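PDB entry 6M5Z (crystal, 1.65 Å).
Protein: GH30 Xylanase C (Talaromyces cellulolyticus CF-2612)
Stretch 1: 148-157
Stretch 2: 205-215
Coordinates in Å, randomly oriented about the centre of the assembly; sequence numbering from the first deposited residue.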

# COMPACT_ATOMS: atom_id res chain seq x y z
N GLY A 148 -7.95 16.16 17.00
CA GLY A 148 -9.39 16.19 17.26
C GLY A 148 -9.97 14.82 17.06
O GLY A 148 -9.31 13.97 16.40
N TYR A 149 -11.16 14.58 17.64
CA TYR A 149 -11.78 13.24 17.63
C TYR A 149 -13.13 13.35 16.94
O TYR A 149 -13.75 14.40 17.02
CB TYR A 149 -11.92 12.69 19.05
CG TYR A 149 -10.63 12.49 19.79
CD1 TYR A 149 -9.97 13.53 20.42
CD2 TYR A 149 -10.04 11.25 19.84
CE1 TYR A 149 -8.76 13.33 21.07
CE2 TYR A 149 -8.84 11.03 20.48
CZ TYR A 149 -8.20 12.08 21.11
OH TYR A 149 -7.00 11.82 21.73
N LEU A 150 -13.60 12.27 16.35
CA LEU A 150 -14.98 12.22 15.81
C LEU A 150 -15.99 12.36 16.96
O LEU A 150 -15.98 11.54 17.87
CB LEU A 150 -15.16 10.90 15.08
CG LEU A 150 -16.57 10.68 14.52
CD1 LEU A 150 -16.91 11.69 13.45
CD2 LEU A 150 -16.63 9.26 13.96
N CYS A 151 -16.84 13.38 16.89
CA CYS A 151 -17.90 13.68 17.88
C CYS A 151 -18.79 12.46 18.05
O CYS A 151 -19.37 11.98 17.03
CB CYS A 151 -18.71 14.86 17.37
SG CYS A 151 -17.79 16.42 17.44
N GLY A 152 -18.99 11.99 19.28
CA GLY A 152 -19.91 10.87 19.52
C GLY A 152 -19.23 9.53 19.72
O GLY A 152 -19.88 8.60 20.18
N THR A 153 -17.93 9.42 19.42
CA THR A 153 -17.14 8.25 19.78
C THR A 153 -16.97 8.25 21.31
O THR A 153 -17.18 9.30 21.95
CB THR A 153 -15.86 8.17 18.94
OG1 THR A 153 -15.12 9.36 19.17
CG2 THR A 153 -16.16 8.01 17.46
N THR A 154 -16.60 7.11 21.87
CA THR A 154 -16.59 6.91 23.33
C THR A 154 -15.74 8.01 23.97
O THR A 154 -14.52 8.16 23.60
CB THR A 154 -16.04 5.55 23.77
OG1 THR A 154 -16.75 4.63 22.96
CG2 THR A 154 -16.30 5.26 25.23
N GLY A 155 -16.36 8.73 24.89
CA GLY A 155 -15.64 9.74 25.68
C GLY A 155 -15.31 10.97 24.88
O GLY A 155 -14.49 11.77 25.36
N GLU A 156 -15.94 11.18 23.71
CA GLU A 156 -15.67 12.36 22.88
C GLU A 156 -17.00 13.04 22.65
O GLU A 156 -17.56 12.86 21.60
CB GLU A 156 -14.96 11.93 21.59
CG GLU A 156 -13.66 11.22 21.87
CD GLU A 156 -12.58 12.01 22.58
OE1 GLU A 156 -12.65 13.28 22.60
OE2 GLU A 156 -11.64 11.37 23.13
N THR A 157 -17.52 13.74 23.66
CA THR A 157 -18.80 14.46 23.56
C THR A 157 -18.57 15.85 22.99
O THR A 157 -17.66 16.53 23.47
CB THR A 157 -19.51 14.56 24.90
OG1 THR A 157 -19.79 13.19 25.20
CG2 THR A 157 -20.77 15.40 24.82
N ILE A 205 -7.70 8.67 17.58
CA ILE A 205 -8.37 7.68 18.47
C ILE A 205 -7.47 7.48 19.70
O ILE A 205 -6.25 7.56 19.56
CB ILE A 205 -8.67 6.35 17.75
CG1 ILE A 205 -7.39 5.59 17.35
CG2 ILE A 205 -9.63 6.55 16.60
CD1 ILE A 205 -7.59 4.20 16.72
N THR A 206 -8.06 7.19 20.85
CA THR A 206 -7.30 6.87 22.09
C THR A 206 -6.95 5.38 22.10
O THR A 206 -5.92 4.96 22.73
CB THR A 206 -8.10 7.32 23.32
OG1 THR A 206 -9.34 6.64 23.27
CG2 THR A 206 -8.33 8.82 23.37
N SER A 207 -7.71 4.58 21.39
CA SER A 207 -7.53 3.12 21.35
C SER A 207 -8.36 2.49 20.22
O SER A 207 -9.30 3.11 19.74
CB SER A 207 -7.92 2.51 22.67
OG SER A 207 -9.32 2.66 22.85
N GLY A 208 -8.14 1.21 20.00
CA GLY A 208 -9.01 0.38 19.15
C GLY A 208 -10.37 0.22 19.77
O GLY A 208 -11.37 0.10 19.04
N THR A 209 -10.43 0.20 21.10
CA THR A 209 -11.73 0.18 21.81
C THR A 209 -12.56 1.39 21.42
O THR A 209 -13.76 1.24 21.17
CB THR A 209 -11.51 0.19 23.32
OG1 THR A 209 -10.49 -0.77 23.60
CG2 THR A 209 -12.82 -0.12 24.01
N GLN A 210 -11.97 2.59 21.40
CA GLN A 210 -12.70 3.79 20.93
C GLN A 210 -13.06 3.67 19.44
O GLN A 210 -14.17 4.04 19.03
CB GLN A 210 -11.88 5.03 21.23
CG GLN A 210 -12.68 6.32 21.03
CD GLN A 210 -11.79 7.53 21.18
OE1 GLN A 210 -10.83 7.66 20.43
NE2 GLN A 210 -12.05 8.35 22.19
N ALA A 211 -12.15 3.19 18.61
CA ALA A 211 -12.44 3.01 17.18
C ALA A 211 -13.70 2.13 17.03
O ALA A 211 -14.50 2.33 16.07
CB ALA A 211 -11.24 2.41 16.50
N ALA A 212 -13.88 1.16 17.93
CA ALA A 212 -14.97 0.17 17.84
C ALA A 212 -16.31 0.86 18.09
O ALA A 212 -17.34 0.24 17.77
CB ALA A 212 -14.73 -0.96 18.81
N SER A 213 -16.32 2.09 18.61
CA SER A 213 -17.58 2.83 18.82
C SER A 213 -18.09 3.42 17.49
O SER A 213 -19.23 3.91 17.47
CB SER A 213 -17.43 3.88 19.92
OG SER A 213 -16.67 5.00 19.49
N PHE A 214 -17.30 3.42 16.41
CA PHE A 214 -17.76 3.95 15.11
C PHE A 214 -17.91 2.85 14.05
O PHE A 214 -18.77 2.96 13.21
CB PHE A 214 -16.81 5.01 14.56
CG PHE A 214 -17.20 5.55 13.20
CD1 PHE A 214 -18.42 6.19 12.99
CD2 PHE A 214 -16.37 5.42 12.12
CE1 PHE A 214 -18.76 6.68 11.74
CE2 PHE A 214 -16.70 5.90 10.86
CZ PHE A 214 -17.89 6.54 10.66
N ILE A 215 -17.06 1.82 14.08
CA ILE A 215 -17.00 0.81 13.00
C ILE A 215 -18.36 0.19 12.71
O ILE A 215 -18.75 0.12 11.55
CB ILE A 215 -15.91 -0.20 13.34
CG1 ILE A 215 -14.55 0.44 13.08
CG2 ILE A 215 -16.12 -1.49 12.56
CD1 ILE A 215 -13.46 -0.21 13.88
O HOH W 1 -5.38 9.86 21.36
O HOH W 2 -12.69 8.34 18.14

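A loop without regular secondary structure can make an ordered contact when its turns present backbone polar groups to side chains of a partner, and this contact in a GH30 xylanase is a compact example. The first stretch is folded by two successive type II turns, L150 to T153 and T153 to E156, with G152 and G155 at positive phi. The second contains a short helix beginning at G208, capped by S207, whose OG accepts from Q210 N at 3.0 Å. T153 and T154 lie nearest to S213 and Q210.

Q210 is the hub. Its extended side chain carries NE2 to T154 O (2.9 Å, nearly linear) and to E156 OE2 (3.2 Å, more bent), while its OE1 accepts from T206 N at 2.8 Å. One amide thus ties the second turn to its own loop. S213 works similarly: OG donates to Q210 O (2.7 Å) and accepts from T154 N (3.2 Å), bridging the backbones of the two stretches. A water donates to T153 OG1 and, weakly, to Q210 OE1.

Apolar packing is found at L150, whose CD2 sits over one face of the F214 ring, 3.9 Å from its centroid. Farther along, I205 C approaches the edge of the Y149 ring, and a second water links Y149 OH with I205 O.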